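Local coordinates for protein acyl-coenzyme A oxidase 1 (Yarrowia lipolytica, PDB 5Y9D) that catalyses the FAD-dependent oxidation of acyl-CoA by molecular oxygen to trans-2-enoyl-CoA and hydrogen peroxide in peroxisomal fatty acid beta-oxidation, at residues A596-L601 / E631-V636; T40-R45 / I641-A646; Q192-T197 / N274-R279. One frame throughout, in Å; residues are numbered along the deposited sequence.

Interaction 1. Residues A596-L601 / E631-V636; sequences ANLFAL and ELCVAV
L632 pushes its side chain into the surface of helix 589-606 and meets three residues there. Its CD1 methyl makes the tight part of the contact: it sits 3.7 Å from the backbone N of L598, touches CB and the backbone C of N597, and lies 3.7 Å from CD1 of L601, whose side chain crosses it at about a right angle. L598 comes the other way, sliding past L632 with the two CB atoms 4.1 Å apart. A chi1 of 173° turns the isobutyl group of L598 opposite its backbone N and toward the other helix. The looser edge lies here, where L598 CD1 reaches SG of C633 at 4.1 Å and L598 CD2 stands 4.3 Å from V636 CG2; V636 is also covered by L362 of helix 355-391. The open side is the outward flank of helix 619-637, where E631 and V634 are exposed; neither touches 596-601, and E631 forms a salt bridge with R513. The segment axes pass 9.7 Å apart at 146°, so this is antiparallel helix-helix packing built on L598, L601 and L632, within the all-helical C-terminal domain of acyl-CoA oxidases.

Interaction 2. Residues T40-R45 / I641-A646; sequences TQFTVR and IGLTDA
F42 points the far end of its ring at the backbone of helix 640-646: F42 CZ lies 3.7 Å from G642 C, which sits at the ring edge, near its plane. The same CZ is 3.7 Å from CD2 of L643, and here the two side chains cross at about a right angle. L643 starts out away from the loop, but its CD2 branch comes back to the phenyl ring. F42 takes the less common first torsion, CG between the backbone N and the carbonyl carbon (chi1 55°), and in this loop that setting carries the ring inward to the helix. One of its faces is covered from its own loop by the CG2 methyl of T40, 3.9 Å above the plane and over the ring centre.

T40 also comes down on G642, with OG1 3.6 Å from G642 N, and its CG2 packs on the glycine CA. A CB on G642 would probably collide with the F42 ring and T40 CG2; the absence of one lets both come close.

V44 straddles D645 and A646. Its CG1 rests 3.5 Å from CA of A646, while CG2 packs near CB of D645; the V44 and D645 side chains meet at a slant. The carboxylate of D645 is engaged beyond this pair, by salt bridges to R37 and R332, which would probably favour its charged form despite burial. R37 belongs to helix 28-38, just before the loop. The arrangement is a loop-on-helix contact, in which the turn leading into helix 44-52 lies across the helix at G642 and joins the N-terminal helical region to the C-terminal helical domain.

Interaction 3. Residues Q192-T197 / N274-R279; sequences QFIINT and NVRIPR
Two antiparallel strands of the beta-domain pair here, 192-196 with 275-278. F193 and I277 form one hydrogen-bonded pair, with F193 N to I277 O at 2.8 Å and a straighter return bond from I277 N to F193 O. I195 and V275 form the next, where I195 N reaches V275 O at 2.9 Å and is nearly linear (178°). F193, I195, V275 and I277 all face the same way, into the protein: F193 CB meets I277 CG1 at 3.8 Å, and F235 and V237 of strand 228-238 close over I277. This is the mixed sheet of the acyl-CoA dehydrogenase middle domain, in which 192-196 lies between 183-187 and 275-278.

R276 and I194 share the other face, and the end of Q192 swings over to meet R276. R276 sets CG opposite its carbonyl carbon (chi1 -62°) and runs extended to NE, bringing NH1 to Q192 OE1 at 3.2 Å, a bond in the carbonyl plane and close to the guanidinium plane; NH1 also forms a salt bridge with D187. I194 runs alongside, its CD1 over one guanidinium face, 3.5 Å from R276 NH2. With alanine in place of Q192 the amide acceptor is gone, and the guanidinium, still paired with D187 and lying beside I194, would probably be less firmly fixed in its rotation. At the far end N274 N gives a weak bond to N196 OD1, 3.3 Å long.

How the interactions relate
Interactions 1 and 2 are neighbours, their centres about 17 Å apart, on one side of the chain's centre. They share the C-terminal helical domain: helix 619-637 is followed, after a two-residue break, by helix 640-646, and V636 O packs against CD1 of L643. Interaction 3 sits on the opposite side, in the beta-domain, about 59 Å from interaction 1 and about 58 Å from interaction 2 between centres. Along the chain, interaction 2 spans nearly everything, joining residues 40-45 to 641-646; between those ends come interaction 3 and then interaction 1. The late helices thus return to the chain's beginning, while the sheet of interaction 3 lies in a part of the fold that neither of the others touches.

Interaction 1. Residues A596-L601 / E631-V636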
loop_
_atom_site.group_PDB
_atom_site.type_symbol
_atom_site.label_atom_id
_atom_site.label_comp_id
_atom_site.label_asym_id
_atom_site.label_seq_id
_atom_site.Cartn_x
_atom_site.Cartn_y
_atom_site.Cartn_z
ATOM N N ALA A 596 -7.044 -18.350 17.019
ATOM C CA ALA A 596 -8.221 -17.550 17.421
ATOM C C ALA A 596 -7.914 -16.547 18.511
ATOM O O ALA A 596 -8.198 -15.366 18.350
ATOM C CB ALA A 596 -9.352 -18.435 17.899
ATOM N N ASN A 597 -7.323 -17.006 19.616
ATOM C CA ASN A 597 -7.091 -16.118 20.748
ATOM C C ASN A 597 -6.057 -15.077 20.414
ATOM O O ASN A 597 -6.120 -13.952 20.915
ATOM C CB ASN A 597 -6.591 -16.870 21.963
ATOM C CG ASN A 597 -7.542 -17.948 22.415
ATOM O OD1 ASN A 597 -8.758 -17.840 22.250
ATOM N ND2 ASN A 597 -6.981 -19.011 22.981
ATOM N N LEU A 598 -5.083 -15.475 19.605
ATOM C CA LEU A 598 -4.107 -14.554 19.102
ATOM C C LEU A 598 -4.795 -13.436 18.308
ATOM O O LEU A 598 -4.564 -12.255 18.543
ATOM C CB LEU A 598 -3.106 -15.297 18.229
ATOM C CG LEU A 598 -2.094 -14.422 17.492
ATOM C CD1 LEU A 598 -1.357 -13.510 18.445
ATOM C CD2 LEU A 598 -1.122 -15.327 16.759
ATOM N N PHE A 599 -5.640 -13.812 17.363
ATOM C CA PHE A 599 -6.429 -12.854 16.567
ATOM C C PHE A 599 -7.228 -11.928 17.492
ATOM O O PHE A 599 -7.132 -10.715 17.407
ATOM C CB PHE A 599 -7.356 -13.656 15.624
ATOM C CG PHE A 599 -8.299 -12.821 14.809
ATOM C CD1 PHE A 599 -7.869 -11.685 14.172
ATOM C CD2 PHE A 599 -9.614 -13.222 14.650
ATOM C CE1 PHE A 599 -8.724 -10.911 13.450
ATOM C CE2 PHE A 599 -10.485 -12.473 13.899
ATOM C CZ PHE A 599 -10.035 -11.309 13.301
ATOM N N ALA A 600 -8.008 -12.516 18.384
ATOM C CA ALA A 600 -8.789 -11.759 19.364
ATOM C C ALA A 600 -7.946 -10.797 20.193
ATOM O O ALA A 600 -8.218 -9.591 20.182
ATOM C CB ALA A 600 -9.542 -12.712 20.278
ATOM N N LEU A 601 -6.929 -11.310 20.895
ATOM C CA LEU A 601 -6.101 -10.457 21.772
ATOM C C LEU A 601 -5.298 -9.436 21.008
ATOM O O LEU A 601 -5.169 -8.278 21.426
ATOM C CB LEU A 601 -5.140 -11.285 22.628
ATOM C CG LEU A 601 -5.814 -12.048 23.765
ATOM C CD1 LEU A 601 -4.882 -13.085 24.357
ATOM C CD2 LEU A 601 -6.310 -11.113 24.844
ATOM N N GLU A 631 3.232 -14.863 23.960
ATOM C CA GLU A 631 3.140 -16.313 24.203
ATOM C C GLU A 631 2.480 -17.038 23.051
ATOM O O GLU A 631 2.945 -18.080 22.602
ATOM C CB GLU A 631 2.309 -16.652 25.449
ATOM C CG GLU A 631 3.022 -16.600 26.783
ATOM C CD GLU A 631 2.076 -16.863 27.971
ATOM O OE1 GLU A 631 1.320 -17.872 27.952
ATOM O OE2 GLU A 631 2.102 -16.060 28.934
ATOM N N LEU A 632 1.344 -16.516 22.630
ATOM C CA LEU A 632 0.538 -17.130 21.568
ATOM C C LEU A 632 1.317 -17.215 20.244
ATOM O O LEU A 632 1.184 -18.198 19.488
ATOM C CB LEU A 632 -0.768 -16.336 21.406
ATOM C CG LEU A 632 -1.784 -16.628 22.528
ATOM C CD1 LEU A 632 -2.907 -15.626 22.555
ATOM C CD2 LEU A 632 -2.392 -18.012 22.362
ATOM N N CYS A 633 2.131 -16.185 20.002
ATOM C CA CYS A 633 2.970 -16.084 18.816
ATOM C C CYS A 633 3.994 -17.214 18.854
ATOM O O CYS A 633 4.140 -17.983 17.897
ATOM C CB CYS A 633 3.688 -14.726 18.764
ATOM S SG CYS A 633 2.746 -13.271 18.192
ATOM N N VAL A 634 4.688 -17.322 19.976
ATOM C CA VAL A 634 5.705 -18.343 20.152
ATOM C C VAL A 634 5.099 -19.714 19.924
ATOM O O VAL A 634 5.685 -20.565 19.262
ATOM C CB VAL A 634 6.337 -18.278 21.565
ATOM C CG1 VAL A 634 7.243 -19.476 21.814
ATOM C CG2 VAL A 634 7.137 -16.994 21.731
ATOM N N ALA A 635 3.919 -19.937 20.452
ATOM C CA ALA A 635 3.265 -21.231 20.228
ATOM C C ALA A 635 2.837 -21.433 18.766
ATOM O O ALA A 635 2.940 -22.524 18.227
ATOM C CB ALA A 635 2.074 -21.383 21.153
ATOM N N VAL A 636 2.334 -20.389 18.123
ATOM C CA VAL A 636 1.940 -20.506 16.710
ATOM C C VAL A 636 3.152 -20.599 15.783
ATOM O O VAL A 636 3.099 -21.279 14.764
ATOM C CB VAL A 636 1.060 -19.330 16.307
ATOM C CG1 VAL A 636 1.134 -19.069 14.831
ATOM C CG2 VAL A 636 -0.373 -19.599 16.766
#

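Interaction 2. Residues T40-R45 / I641-A646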
loop_
_atom_site.group_PDB
_atom_site.type_symbol
_atom_site.label_atom_id
_atom_site.label_comp_id
_atom_site.label_asym_id
_atom_site.label_seq_id
_atom_site.Cartn_x
_atom_site.Cartn_y
_atom_site.Cartn_z
ATOM N N THR A 40 5.753 -30.098 12.550
ATOM C CA THR A 40 4.309 -30.115 12.470
ATOM C C THR A 40 3.725 -31.276 13.287
ATOM O O THR A 40 4.148 -32.409 13.128
ATOM C CB THR A 40 3.868 -30.165 10.998
ATOM O OG1 THR A 40 4.348 -28.993 10.347
ATOM C CG2 THR A 40 2.336 -30.197 10.840
ATOM N N GLN A 41 2.749 -30.972 14.144
ATOM C CA GLN A 41 2.205 -31.916 15.127
ATOM C C GLN A 41 0.960 -32.629 14.632
ATOM O O GLN A 41 0.526 -33.588 15.251
ATOM C CB GLN A 41 1.821 -31.164 16.406
ATOM C CG GLN A 41 2.477 -31.693 17.681
ATOM C CD GLN A 41 3.818 -31.034 17.936
ATOM O OE1 GLN A 41 4.622 -30.886 17.013
ATOM N NE2 GLN A 41 4.060 -30.613 19.182
ATOM N N PHE A 42 0.387 -32.128 13.536
ATOM C CA PHE A 42 -0.912 -32.567 13.004
ATOM C C PHE A 42 -0.816 -32.978 11.513
ATOM O O PHE A 42 0.170 -32.717 10.843
ATOM C CB PHE A 42 -1.957 -31.437 13.201
ATOM C CG PHE A 42 -1.544 -30.101 12.611
ATOM C CD1 PHE A 42 -1.716 -29.833 11.261
ATOM C CD2 PHE A 42 -0.970 -29.129 13.397
ATOM C CE1 PHE A 42 -1.307 -28.624 10.719
ATOM C CE2 PHE A 42 -0.582 -27.917 12.864
ATOM C CZ PHE A 42 -0.732 -27.668 11.519
ATOM N N THR A 43 -1.834 -33.642 11.004
ATOM C CA THR A 43 -1.935 -33.933 9.584
ATOM C C THR A 43 -2.432 -32.698 8.821
ATOM O O THR A 43 -3.569 -32.239 9.028
ATOM C CB THR A 43 -2.916 -35.079 9.346
ATOM O OG1 THR A 43 -2.441 -36.246 10.039
ATOM C CG2 THR A 43 -3.082 -35.373 7.833
ATOM N N VAL A 44 -1.585 -32.168 7.937
ATOM C CA VAL A 44 -1.873 -30.905 7.248
ATOM C C VAL A 44 -3.263 -30.897 6.624
ATOM O O VAL A 44 -3.981 -29.934 6.729
ATOM C CB VAL A 44 -0.837 -30.593 6.142
ATOM C CG1 VAL A 44 -1.315 -29.456 5.257
ATOM C CG2 VAL A 44 0.500 -30.240 6.753
ATOM N N ARG A 45 -3.643 -31.986 5.989
ATOM C CA ARG A 45 -4.912 -32.036 5.280
ATOM C C ARG A 45 -6.108 -31.937 6.205
ATOM O O ARG A 45 -7.193 -31.603 5.742
ATOM C CB ARG A 45 -4.997 -33.299 4.452
ATOM C CG ARG A 45 -6.024 -33.237 3.363
ATOM C CD ARG A 45 -6.138 -34.584 2.695
ATOM N NE ARG A 45 -7.100 -34.582 1.587
ATOM C CZ ARG A 45 -6.876 -34.065 0.372
ATOM N NH1 ARG A 45 -5.745 -33.418 0.080
ATOM N NH2 ARG A 45 -7.806 -34.167 -0.551
ATOM N N ILE A 641 4.745 -23.664 9.441
ATOM C CA ILE A 641 4.842 -24.439 8.228
ATOM C C ILE A 641 3.620 -25.312 8.045
ATOM O O ILE A 641 3.149 -25.474 6.944
ATOM C CB ILE A 641 6.140 -25.250 8.165
ATOM C CG1 ILE A 641 7.336 -24.316 8.183
ATOM C CG2 ILE A 641 6.199 -26.066 6.897
ATOM C CD1 ILE A 641 7.252 -23.217 7.156
ATOM N N GLY A 642 3.117 -25.889 9.123
ATOM C CA GLY A 642 1.898 -26.654 9.029
ATOM C C GLY A 642 0.676 -25.858 8.628
ATOM O O GLY A 642 -0.031 -26.270 7.747
ATOM N N LEU A 643 0.451 -24.700 9.228
ATOM C CA LEU A 643 -0.708 -23.862 8.895
ATOM C C LEU A 643 -0.704 -23.256 7.475
ATOM O O LEU A 643 -1.716 -23.261 6.703
ATOM C CB LEU A 643 -0.856 -22.797 9.974
ATOM C CG LEU A 643 -0.687 -23.427 11.357
ATOM C CD1 LEU A 643 -0.292 -22.425 12.417
ATOM C CD2 LEU A 643 -1.928 -24.186 11.781
ATOM N N THR A 644 0.473 -22.781 7.118
ATOM C CA THR A 644 0.719 -22.313 5.782
ATOM C C THR A 644 0.603 -23.452 4.773
ATOM O O THR A 644 0.102 -23.257 3.693
ATOM C CB THR A 644 2.031 -21.516 5.696
ATOM O OG1 THR A 644 3.080 -22.219 6.352
ATOM C CG2 THR A 644 1.862 -20.216 6.397
ATOM N N ASP A 645 1.077 -24.635 5.141
ATOM C CA ASP A 645 1.002 -25.818 4.295
ATOM C C ASP A 645 -0.460 -26.164 4.109
ATOM O O ASP A 645 -0.885 -26.651 3.079
ATOM C CB ASP A 645 1.768 -26.987 4.921
ATOM C CG ASP A 645 3.251 -26.985 4.571
ATOM O OD1 ASP A 645 3.678 -26.205 3.712
ATOM O OD2 ASP A 645 3.999 -27.767 5.168
ATOM N N ALA A 646 -1.195 -25.908 5.177
ATOM C CA ALA A 646 -2.608 -26.175 5.360
ATOM C C ALA A 646 -3.437 -25.397 4.377
ATOM O O ALA A 646 -4.537 -25.807 4.044
ATOM C CB ALA A 646 -3.025 -25.835 6.772
#

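Interaction 3. Residues Q192-T197 / N274-R279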
loop_
_atom_site.group_PDB
_atom_site.type_symbol
_atom_site.label_atom_id
_atom_site.label_comp_id
_atom_site.label_asym_id
_atom_site.label_seq_id
_atom_site.Cartn_x
_atom_site.Cartn_y
_atom_site.Cartn_z
ATOM N N GLN A 192 -39.388 2.954 -27.952
ATOM C CA GLN A 192 -37.943 2.897 -27.721
ATOM C C GLN A 192 -37.498 3.729 -26.525
ATOM O O GLN A 192 -38.214 4.660 -26.093
ATOM C CB GLN A 192 -37.218 3.391 -28.964
ATOM C CG GLN A 192 -37.500 2.496 -30.144
ATOM C CD GLN A 192 -36.688 2.825 -31.371
ATOM O OE1 GLN A 192 -36.468 3.980 -31.694
ATOM N NE2 GLN A 192 -36.266 1.792 -32.080
ATOM N N PHE A 193 -36.327 3.382 -25.980
ATOM C CA PHE A 193 -35.596 4.317 -25.131
ATOM C C PHE A 193 -34.487 5.006 -25.918
ATOM O O PHE A 193 -33.801 4.416 -26.768
ATOM C CB PHE A 193 -35.020 3.638 -23.892
ATOM C CG PHE A 193 -36.070 3.164 -22.907
ATOM C CD1 PHE A 193 -36.765 4.070 -22.127
ATOM C CD2 PHE A 193 -36.352 1.840 -22.771
ATOM C CE1 PHE A 193 -37.710 3.642 -21.226
ATOM C CE2 PHE A 193 -37.305 1.402 -21.878
ATOM C CZ PHE A 193 -37.988 2.296 -21.101
ATOM N N ILE A 194 -34.340 6.281 -25.612
ATOM C CA ILE A 194 -33.270 7.108 -26.104
ATOM C C ILE A 194 -32.276 7.249 -24.961
ATOM O O ILE A 194 -32.567 7.873 -23.927
ATOM C CB ILE A 194 -33.810 8.476 -26.538
ATOM C CG1 ILE A 194 -34.844 8.294 -27.638
ATOM C CG2 ILE A 194 -32.706 9.398 -27.040
ATOM C CD1 ILE A 194 -35.546 9.590 -27.997
ATOM N N ILE A 195 -31.109 6.650 -25.169
ATOM C CA ILE A 195 -30.033 6.667 -24.212
ATOM C C ILE A 195 -29.072 7.763 -24.585
ATOM O O ILE A 195 -28.475 7.715 -25.663
ATOM C CB ILE A 195 -29.256 5.332 -24.193
ATOM C CG1 ILE A 195 -30.181 4.186 -23.815
ATOM C CG2 ILE A 195 -28.115 5.382 -23.209
ATOM C CD1 ILE A 195 -30.845 4.332 -22.467
ATOM N N ASN A 196 -28.890 8.711 -23.666
ATOM C CA ASN A 196 -28.080 9.888 -23.928
ATOM C C ASN A 196 -27.169 10.290 -22.766
ATOM O O ASN A 196 -27.590 10.328 -21.591
ATOM C CB ASN A 196 -28.956 11.076 -24.343
ATOM C CG ASN A 196 -28.136 12.217 -24.951
ATOM O OD1 ASN A 196 -27.532 12.099 -26.041
ATOM N ND2 ASN A 196 -28.089 13.324 -24.239
ATOM N N THR A 197 -25.923 10.613 -23.125
ATOM C CA THR A 197 -24.960 11.178 -22.214
ATOM C C THR A 197 -24.967 12.699 -22.442
ATOM O O THR A 197 -24.464 13.179 -23.440
ATOM C CB THR A 197 -23.568 10.613 -22.519
ATOM O OG1 THR A 197 -23.618 9.177 -22.605
ATOM C CG2 THR A 197 -22.593 11.004 -21.467
ATOM N N ASN A 274 -28.094 9.952 -28.489
ATOM C CA ASN A 274 -29.434 9.520 -29.025
ATOM C C ASN A 274 -29.387 8.144 -29.594
ATOM O O ASN A 274 -29.647 7.932 -30.783
ATOM C CB ASN A 274 -30.050 10.503 -30.054
ATOM C CG ASN A 274 -30.515 11.809 -29.414
ATOM O OD1 ASN A 274 -31.709 12.115 -29.427
ATOM N ND2 ASN A 274 -29.560 12.601 -28.844
ATOM N N VAL A 275 -28.980 7.217 -28.741
ATOM C CA VAL A 275 -28.967 5.810 -29.091
ATOM C C VAL A 275 -30.297 5.152 -28.755
ATOM O O VAL A 275 -30.754 5.199 -27.617
ATOM C CB VAL A 275 -27.826 5.077 -28.389
ATOM C CG1 VAL A 275 -27.941 3.586 -28.627
ATOM C CG2 VAL A 275 -26.511 5.589 -28.920
ATOM N N ARG A 276 -30.887 4.512 -29.754
ATOM C CA ARG A 276 -32.231 3.989 -29.652
ATOM C C ARG A 276 -32.136 2.535 -29.363
ATOM O O ARG A 276 -31.411 1.802 -30.043
ATOM C CB ARG A 276 -33.012 4.274 -30.927
ATOM C CG ARG A 276 -33.137 5.773 -31.164
ATOM C CD ARG A 276 -34.144 6.135 -32.243
ATOM N NE ARG A 276 -34.550 7.550 -32.106
ATOM C CZ ARG A 276 -35.688 7.996 -31.552
ATOM N NH1 ARG A 276 -36.618 7.161 -31.078
ATOM N NH2 ARG A 276 -35.903 9.297 -31.483
ATOM N N ILE A 277 -32.806 2.142 -28.287
ATOM C CA ILE A 277 -33.014 0.744 -27.987
ATOM C C ILE A 277 -34.531 0.452 -27.888
ATOM O O ILE A 277 -35.308 1.315 -27.522
ATOM C CB ILE A 277 -32.268 0.305 -26.698
ATOM C CG1 ILE A 277 -32.726 1.104 -25.495
ATOM C CG2 ILE A 277 -30.761 0.453 -26.868
ATOM C CD1 ILE A 277 -32.094 0.646 -24.202
ATOM N N PRO A 278 -34.948 -0.765 -28.212
ATOM C CA PRO A 278 -36.352 -1.036 -27.921
ATOM C C PRO A 278 -36.660 -0.988 -26.436
ATOM O O PRO A 278 -35.767 -1.072 -25.603
ATOM C CB PRO A 278 -36.577 -2.453 -28.469
ATOM C CG PRO A 278 -35.216 -3.009 -28.747
ATOM C CD PRO A 278 -34.290 -1.853 -28.950
ATOM N N ARG A 279 -37.944 -0.860 -26.123
ATOM C CA ARG A 279 -38.419 -0.733 -24.734
ATOM C C ARG A 279 -38.173 -2.027 -23.941
ATOM O O ARG A 279 -37.908 -1.981 -22.742
ATOM C CB ARG A 279 -39.907 -0.339 -24.754
ATOM C CG ARG A 279 -40.669 -0.413 -23.439
ATOM C CD ARG A 279 -42.172 -0.283 -23.695
ATOM N NE ARG A 279 -42.887 -1.338 -23.000
ATOM C CZ ARG A 279 -43.492 -2.370 -23.574
ATOM N NH1 ARG A 279 -44.086 -3.268 -22.795
ATOM N NH2 ARG A 279 -43.540 -2.511 -24.898
#